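Local coordinates for B-cell lymphoma 3 protein (Homo sapiens, PDB 1K1A) that inhibits nuclear translocation of the NF-kappa-B p50 subunit in the cytoplasm and activates transcription of NF-kappa-B target genes in the nucleus, at residues A[153-158]-A[178-183]; A[161-166]-A[199-204]. All blocks are in the same frame, centred on the assembly; numbering follows the deposited sequence.

In the fold
Both contacts lie in the later part of the repeat stack of this ankyrin repeat domain, and their segments alternate along the chain. Interaction 1 sets the first helix of ANK 5 (153-159) against the end of that repeat and the linker after it; interaction 2 joins ANK 5 to ANK 6, second helix (163-171) against second helix (196-204). The two helices of ANK 5 pack on each other, V158 on V166 and A157 on M165, so the two contacts adjoin, with centres about 13 Å apart. Neither has a hydrogen bond between its segments. In interaction 1 a buried isoleucine meets backbone and a partly exposed methionine; in interaction 2 V166 and L202 lie buried, while L163 and T201 border the surface.

Interaction 1 of 2, residues A[153-158]-A[178-183]; sequences PLIHAV and AQMYSG
I155 turns CG1 anti to its carbonyl carbon (chi1 -69°), and its nearly extended chi2 of 165° carries CD1 out to the 178-183 loop; M180 likewise sets CG beside its own backbone N, with its chain bending at chi3 (-63°). The two side chains cross obliquely. CD1 of I155 lies 3.9 Å from CG of M180, and the other branch of the isoleucine, CG2, comes within 4.0 Å of M180 SD. The same CD1 also rests on the backbone, 3.6 Å from A178 O, with the CB of A178 a looser neighbour at 4.4 Å. CD1 thus spans A178 to M180, while CG2 meets only M180. This is the ankyrin repeat arrangement, in which the first helix of one repeat faces the hairpin-like loop leading into the next, here from ANK 5 to ANK 6. Cutting the I155 side chain back to an alanine would probably open a gap beside the A178 carbonyl and leave the M180 thioether freer to turn. Past the contact the chain reverses through a type I turn, closed by the 2.7 Å bond from G183 N to M180 O. M180 also touches R151, just ahead of the helix, while H156 bonds through NE2 to D146.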
ATOM      1  N   PRO A 153       9.358   1.148  -1.904  1.00 15.19           N
ATOM      2  CA  PRO A 153       8.654   2.054  -0.987  1.00 14.73           C
ATOM      3  C   PRO A 153       9.600   3.073  -0.328  1.00 14.71           C
ATOM      4  O   PRO A 153       9.211   4.226  -0.121  1.00 13.68           O
ATOM      5  CB  PRO A 153       8.082   1.100   0.060  1.00 15.09           C
ATOM      6  CG  PRO A 153       7.842  -0.170  -0.711  1.00 14.89           C
ATOM      7  CD  PRO A 153       9.032  -0.265  -1.642  1.00 15.14           C
ATOM      8  N   LEU A 154      10.821   2.657  -0.011  1.00 14.47           N
ATOM      9  CA  LEU A 154      11.774   3.568   0.626  1.00 14.87           C
ATOM     10  C   LEU A 154      12.065   4.785  -0.253  1.00 15.24           C
ATOM     11  O   LEU A 154      12.096   5.925   0.225  1.00 15.45           O
ATOM     12  CB  LEU A 154      13.078   2.847   0.980  1.00 15.06           C
ATOM     13  CG  LEU A 154      14.137   3.729   1.663  1.00 15.05           C
ATOM     14  CD1 LEU A 154      13.580   4.372   2.926  1.00 14.33           C
ATOM     15  CD2 LEU A 154      15.399   2.939   1.968  1.00 17.47           C
ATOM     16  N   ILE A 155      12.277   4.545  -1.536  1.00 15.51           N
ATOM     17  CA  ILE A 155      12.574   5.635  -2.455  1.00 16.52           C
ATOM     18  C   ILE A 155      11.357   6.548  -2.596  1.00 17.06           C
ATOM     19  O   ILE A 155      11.486   7.780  -2.592  1.00 17.15           O
ATOM     20  CB  ILE A 155      13.079   5.083  -3.811  1.00 16.29           C
ATOM     21  CG1 ILE A 155      14.465   4.455  -3.623  1.00 16.99           C
ATOM     22  CG2 ILE A 155      13.117   6.184  -4.866  1.00 16.86           C
ATOM     23  CD1 ILE A 155      14.927   3.560  -4.764  1.00 15.77           C
ATOM     24  N   HIS A 156      10.169   5.949  -2.657  1.00 17.66           N
ATOM     25  CA  HIS A 156       8.942   6.730  -2.697  1.00 18.45           C
ATOM     26  C   HIS A 156       8.887   7.652  -1.482  1.00 18.24           C
ATOM     27  O   HIS A 156       8.597   8.843  -1.613  1.00 18.70           O
ATOM     28  CB  HIS A 156       7.704   5.814  -2.717  1.00 19.24           C
ATOM     29  CG  HIS A 156       7.415   5.208  -4.059  1.00 21.04           C
ATOM     30  ND1 HIS A 156       6.932   5.945  -5.121  1.00 24.38           N
ATOM     31  CD2 HIS A 156       7.516   3.932  -4.504  1.00 23.32           C
ATOM     32  CE1 HIS A 156       6.760   5.152  -6.165  1.00 25.06           C
ATOM     33  NE2 HIS A 156       7.102   3.925  -5.816  1.00 25.13           N
ATOM     34  N   ALA A 157       9.181   7.102  -0.304  1.00 17.68           N
ATOM     35  CA  ALA A 157       9.147   7.872   0.941  1.00 17.26           C
ATOM     36  C   ALA A 157      10.144   9.032   0.925  1.00 17.36           C
ATOM     37  O   ALA A 157       9.838  10.135   1.398  1.00 16.75           O
ATOM     38  CB  ALA A 157       9.418   6.963   2.143  1.00 17.32           C
ATOM     39  N   VAL A 158      11.334   8.778   0.393  1.00 17.38           N
ATOM     40  CA  VAL A 158      12.362   9.816   0.313  1.00 18.37           C
ATOM     41  C   VAL A 158      11.937  10.939  -0.631  1.00 19.14           C
ATOM     42  O   VAL A 158      12.107  12.119  -0.317  1.00 19.75           O
ATOM     43  CB  VAL A 158      13.725   9.248  -0.112  1.00 17.96           C
ATOM     44  CG1 VAL A 158      14.682  10.369  -0.477  1.00 18.50           C
ATOM     45  CG2 VAL A 158      14.309   8.401   1.005  1.00 17.93           C
ATOM     46  N   ALA A 178      18.714   0.266  -2.367  1.00 14.43           N
ATOM     47  CA  ALA A 178      17.925  -0.078  -3.546  1.00 15.37           C
ATOM     48  C   ALA A 178      18.076   1.005  -4.621  1.00 15.44           C
ATOM     49  O   ALA A 178      18.187   2.194  -4.304  1.00 15.12           O
ATOM     50  CB  ALA A 178      16.466  -0.248  -3.168  1.00 15.02           C
ATOM     51  N   GLN A 179      18.084   0.598  -5.890  1.00 16.05           N
ATOM     52  CA  GLN A 179      18.231   1.556  -6.998  1.00 16.56           C
ATOM     53  C   GLN A 179      17.047   1.541  -7.966  1.00 17.39           C
ATOM     54  O   GLN A 179      16.430   0.494  -8.205  1.00 17.52           O
ATOM     55  CB  GLN A 179      19.509   1.268  -7.793  1.00 16.68           C
ATOM     56  CG  GLN A 179      20.806   1.556  -7.058  1.00 17.71           C
ATOM     57  CD  GLN A 179      22.020   1.011  -7.808  1.00 19.58           C
ATOM     58  OE1 GLN A 179      22.772   1.772  -8.420  1.00 21.71           O
ATOM     59  NE2 GLN A 179      22.192  -0.298  -7.782  1.00 18.66           N
ATOM     60  N   MET A 180      16.754   2.701  -8.541  1.00 17.82           N
ATOM     61  CA  MET A 180      15.722   2.821  -9.557  1.00 18.91           C
ATOM     62  C   MET A 180      16.303   2.390 -10.907  1.00 18.63           C
ATOM     63  O   MET A 180      17.487   2.104 -11.000  1.00 18.25           O
ATOM     64  CB  MET A 180      15.283   4.272  -9.665  1.00 19.78           C
ATOM     65  CG  MET A 180      14.730   4.865  -8.391  1.00 22.66           C
ATOM     66  SD  MET A 180      14.172   6.557  -8.667  1.00 28.25           S
ATOM     67  CE  MET A 180      15.650   7.321  -9.081  1.00 27.12           C
ATOM     68  N   TYR A 181      15.470   2.369 -11.950  1.00 19.19           N
ATOM     69  CA  TYR A 181      15.922   2.013 -13.302  1.00 19.72           C
ATOM     70  C   TYR A 181      17.201   2.765 -13.716  1.00 20.19           C
ATOM     71  O   TYR A 181      18.108   2.192 -14.331  1.00 20.31           O
ATOM     72  CB  TYR A 181      14.818   2.287 -14.335  1.00 19.85           C
ATOM     73  CG  TYR A 181      13.641   1.331 -14.289  1.00 20.61           C
ATOM     74  CD1 TYR A 181      13.828  -0.033 -14.406  1.00 22.48           C
ATOM     75  CD2 TYR A 181      12.343   1.804 -14.160  1.00 20.73           C
ATOM     76  CE1 TYR A 181      12.744  -0.911 -14.381  1.00 24.53           C
ATOM     77  CE2 TYR A 181      11.257   0.936 -14.132  1.00 22.23           C
ATOM     78  CZ  TYR A 181      11.469  -0.418 -14.237  1.00 24.01           C
ATOM     79  OH  TYR A 181      10.407  -1.293 -14.200  1.00 25.11           O
ATOM     80  N   SER A 182      17.257   4.052 -13.389  1.00 20.88           N
ATOM     81  CA  SER A 182      18.401   4.895 -13.735  1.00 21.72           C
ATOM     82  C   SER A 182      19.637   4.582 -12.894  1.00 21.89           C
ATOM     83  O   SER A 182      20.735   5.081 -13.168  1.00 22.06           O
ATOM     84  CB  SER A 182      18.041   6.362 -13.538  1.00 21.86           C
ATOM     85  OG  SER A 182      17.795   6.622 -12.160  1.00 23.07           O
ATOM     86  N   GLY A 183      19.457   3.786 -11.851  1.00 21.54           N
ATOM     87  CA  GLY A 183      20.562   3.450 -10.982  1.00 21.68           C
ATOM     88  C   GLY A 183      20.722   4.399  -9.806  1.00 21.58           C
ATOM     89  O   GLY A 183      21.675   4.278  -9.042  1.00 21.89           O
TER

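Interaction 2 of 2, residues A[161-166]-A[199-204]; sequences NSLSMV and VRTLVR
V166 and T201 meet through their methyls between the second helices of two adjacent repeats, with the valine CG1 3.9 Å from CG2 of the threonine. These side chains slide past each other in opposite directions, and each presents the methyl that stands anti to its backbone N. The same valine methyl reaches L202 more loosely, 4.3 Å from CD2. L202 goes on to meet A186 and A190 of the first helix of its repeat, so this side of the contact merges with the buried interior. Such side-by-side stacking of second helices, ANK 5 on ANK 6, is a recurring feature of the ankyrin fold. A mixed contact lies nearer the surface: L163, with CG anti to the backbone N (chi1 -178°), brings CD1 to 3.6 Å from OG1 of T201. That hydroxyl also has a weak hydrogen bond to P197 O, one turn earlier in its own helix. No hydrogen bond runs between the two segments. S162 caps helix 163-171, its OG accepting a weak, fairly straight bond (165°) from M165 N at 3.3 Å, directly after N161 has closed the preceding helix in a Schellman motif with positive phi.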
ATOM      1  N   ASN A 161       9.549  13.338   0.756  1.00 19.97           N
ATOM      2  CA  ASN A 161      10.109  14.042   1.908  1.00 20.09           C
ATOM      3  C   ASN A 161       9.376  13.727   3.218  1.00 19.52           C
ATOM      4  O   ASN A 161       8.950  14.625   3.940  1.00 19.44           O
ATOM      5  CB  ASN A 161      10.164  15.558   1.660  1.00 20.59           C
ATOM      6  CG  ASN A 161      10.928  16.295   2.746  1.00 21.70           C
ATOM      7  OD1 ASN A 161      11.895  15.774   3.298  1.00 23.47           O
ATOM      8  ND2 ASN A 161      10.481  17.510   3.075  1.00 23.40           N
ATOM      9  N   SER A 162       9.222  12.438   3.509  1.00 19.10           N
ATOM     10  CA  SER A 162       8.585  12.008   4.746  1.00 18.42           C
ATOM     11  C   SER A 162       9.578  11.288   5.653  1.00 18.03           C
ATOM     12  O   SER A 162       9.814  10.082   5.506  1.00 17.94           O
ATOM     13  CB  SER A 162       7.400  11.085   4.469  1.00 18.61           C
ATOM     14  OG  SER A 162       6.828  10.655   5.702  1.00 18.78           O
ATOM     15  N   LEU A 163      10.147  12.028   6.590  1.00 17.13           N
ATOM     16  CA  LEU A 163      11.099  11.463   7.533  1.00 16.84           C
ATOM     17  C   LEU A 163      10.471  10.340   8.374  1.00 16.39           C
ATOM     18  O   LEU A 163      11.137   9.375   8.719  1.00 15.81           O
ATOM     19  CB  LEU A 163      11.656  12.556   8.444  1.00 16.44           C
ATOM     20  CG  LEU A 163      12.714  12.107   9.448  1.00 16.67           C
ATOM     21  CD1 LEU A 163      13.906  11.461   8.738  1.00 15.92           C
ATOM     22  CD2 LEU A 163      13.165  13.285  10.300  1.00 18.01           C
ATOM     23  N   SER A 164       9.198  10.481   8.717  1.00 16.11           N
ATOM     24  CA  SER A 164       8.515   9.431   9.467  1.00 16.65           C
ATOM     25  C   SER A 164       8.526   8.101   8.697  1.00 15.96           C
ATOM     26  O   SER A 164       8.916   7.064   9.242  1.00 16.26           O
ATOM     27  CB  SER A 164       7.078   9.852   9.808  1.00 16.60           C
ATOM     28  OG  SER A 164       7.086  10.934  10.731  1.00 19.43           O
ATOM     29  N   MET A 165       8.100   8.127   7.436  1.00 15.91           N
ATOM     30  CA  MET A 165       8.055   6.893   6.633  1.00 15.41           C
ATOM     31  C   MET A 165       9.449   6.310   6.403  1.00 14.99           C
ATOM     32  O   MET A 165       9.631   5.092   6.413  1.00 14.52           O
ATOM     33  CB  MET A 165       7.360   7.125   5.287  1.00 15.64           C
ATOM     34  CG  MET A 165       5.854   7.278   5.362  1.00 16.62           C
ATOM     35  SD  MET A 165       5.008   5.833   6.099  1.00 16.78           S
ATOM     36  CE  MET A 165       4.685   6.429   7.693  1.00 18.75           C
ATOM     37  N   VAL A 166      10.422   7.185   6.180  1.00 14.18           N
ATOM     38  CA  VAL A 166      11.798   6.758   6.000  1.00 13.86           C
ATOM     39  C   VAL A 166      12.282   6.049   7.251  1.00 13.49           C
ATOM     40  O   VAL A 166      12.830   4.959   7.175  1.00 12.96           O
ATOM     41  CB  VAL A 166      12.733   7.946   5.638  1.00 14.28           C
ATOM     42  CG1 VAL A 166      14.194   7.540   5.777  1.00 13.62           C
ATOM     43  CG2 VAL A 166      12.440   8.439   4.196  1.00 14.36           C
ATOM     44  N   VAL A 199      19.106  12.973   4.692  1.00 16.93           N
ATOM     45  CA  VAL A 199      20.483  12.612   4.402  1.00 16.11           C
ATOM     46  C   VAL A 199      21.112  12.025   5.663  1.00 15.85           C
ATOM     47  O   VAL A 199      21.751  10.971   5.619  1.00 15.90           O
ATOM     48  CB  VAL A 199      21.312  13.820   3.892  1.00 16.18           C
ATOM     49  CG1 VAL A 199      22.751  13.402   3.624  1.00 16.32           C
ATOM     50  CG2 VAL A 199      20.688  14.398   2.625  1.00 15.73           C
ATOM     51  N   ARG A 200      20.898  12.691   6.794  1.00 15.27           N
ATOM     52  CA  ARG A 200      21.454  12.227   8.062  1.00 15.33           C
ATOM     53  C   ARG A 200      20.961  10.827   8.408  1.00 14.99           C
ATOM     54  O   ARG A 200      21.751   9.969   8.810  1.00 15.03           O
ATOM     55  CB  ARG A 200      21.098  13.180   9.206  1.00 15.81           C
ATOM     56  CG  ARG A 200      21.907  14.481   9.231  1.00 17.81           C
ATOM     57  CD  ARG A 200      21.460  15.473  10.306  1.00 21.17           C
ATOM     58  NE  ARG A 200      22.088  16.780  10.134  1.00 22.96           N
ATOM     59  CZ  ARG A 200      21.430  17.902   9.883  1.00 23.93           C
ATOM     60  NH1 ARG A 200      20.101  17.899   9.783  1.00 25.14           N
ATOM     61  NH2 ARG A 200      22.101  19.036   9.727  1.00 24.19           N
ATOM     62  N   THR A 201      19.657  10.614   8.267  1.00 14.24           N
ATOM     63  CA  THR A 201      19.049   9.324   8.593  1.00 14.62           C
ATOM     64  C   THR A 201      19.559   8.191   7.690  1.00 13.33           C
ATOM     65  O   THR A 201      19.948   7.133   8.178  1.00 13.11           O
ATOM     66  CB  THR A 201      17.516   9.428   8.542  1.00 14.86           C
ATOM     67  OG1 THR A 201      17.045  10.075   9.733  1.00 18.12           O
ATOM     68  CG2 THR A 201      16.878   8.052   8.622  1.00 15.91           C
ATOM     69  N   LEU A 202      19.550   8.414   6.379  1.00 12.67           N
ATOM     70  CA  LEU A 202      20.047   7.407   5.433  1.00 12.73           C
ATOM     71  C   LEU A 202      21.527   7.040   5.663  1.00 12.65           C
ATOM     72  O   LEU A 202      21.890   5.873   5.627  1.00 12.36           O
ATOM     73  CB  LEU A 202      19.839   7.867   3.984  1.00 12.30           C
ATOM     74  CG  LEU A 202      18.392   8.076   3.519  1.00 13.46           C
ATOM     75  CD1 LEU A 202      18.339   8.832   2.193  1.00 12.69           C
ATOM     76  CD2 LEU A 202      17.650   6.743   3.412  1.00 12.67           C
ATOM     77  N   VAL A 203      22.378   8.039   5.878  1.00 12.83           N
ATOM     78  CA  VAL A 203      23.810   7.785   6.075  1.00 13.43           C
ATOM     79  C   VAL A 203      24.072   6.970   7.337  1.00 13.77           C
ATOM     80  O   VAL A 203      24.862   6.029   7.331  1.00 13.74           O
ATOM     81  CB  VAL A 203      24.634   9.103   6.136  1.00 13.34           C
ATOM     82  CG1 VAL A 203      26.072   8.822   6.595  1.00 14.76           C
ATOM     83  CG2 VAL A 203      24.636   9.797   4.783  1.00 13.93           C
ATOM     84  N   ARG A 204      23.397   7.315   8.417  1.00 14.64           N
ATOM     85  CA  ARG A 204      23.586   6.585   9.653  1.00 15.80           C
ATOM     86  C   ARG A 204      23.053   5.163   9.532  1.00 15.24           C
ATOM     87  O   ARG A 204      23.496   4.273  10.246  1.00 15.01           O
ATOM     88  CB  ARG A 204      22.895   7.286  10.805  1.00 16.84           C
ATOM     89  CG  ARG A 204      23.637   8.496  11.303  1.00 20.58           C
ATOM     90  CD  ARG A 204      23.096   9.015  12.604  1.00 27.12           C
ATOM     91  NE  ARG A 204      23.860  10.154  13.089  1.00 32.19           N
ATOM     92  CZ  ARG A 204      23.512  10.875  14.137  1.00 34.63           C
ATOM     93  NH1 ARG A 204      22.411  10.571  14.804  1.00 35.24           N
ATOM     94  NH2 ARG A 204      24.262  11.901  14.521  1.00 36.87           N
TER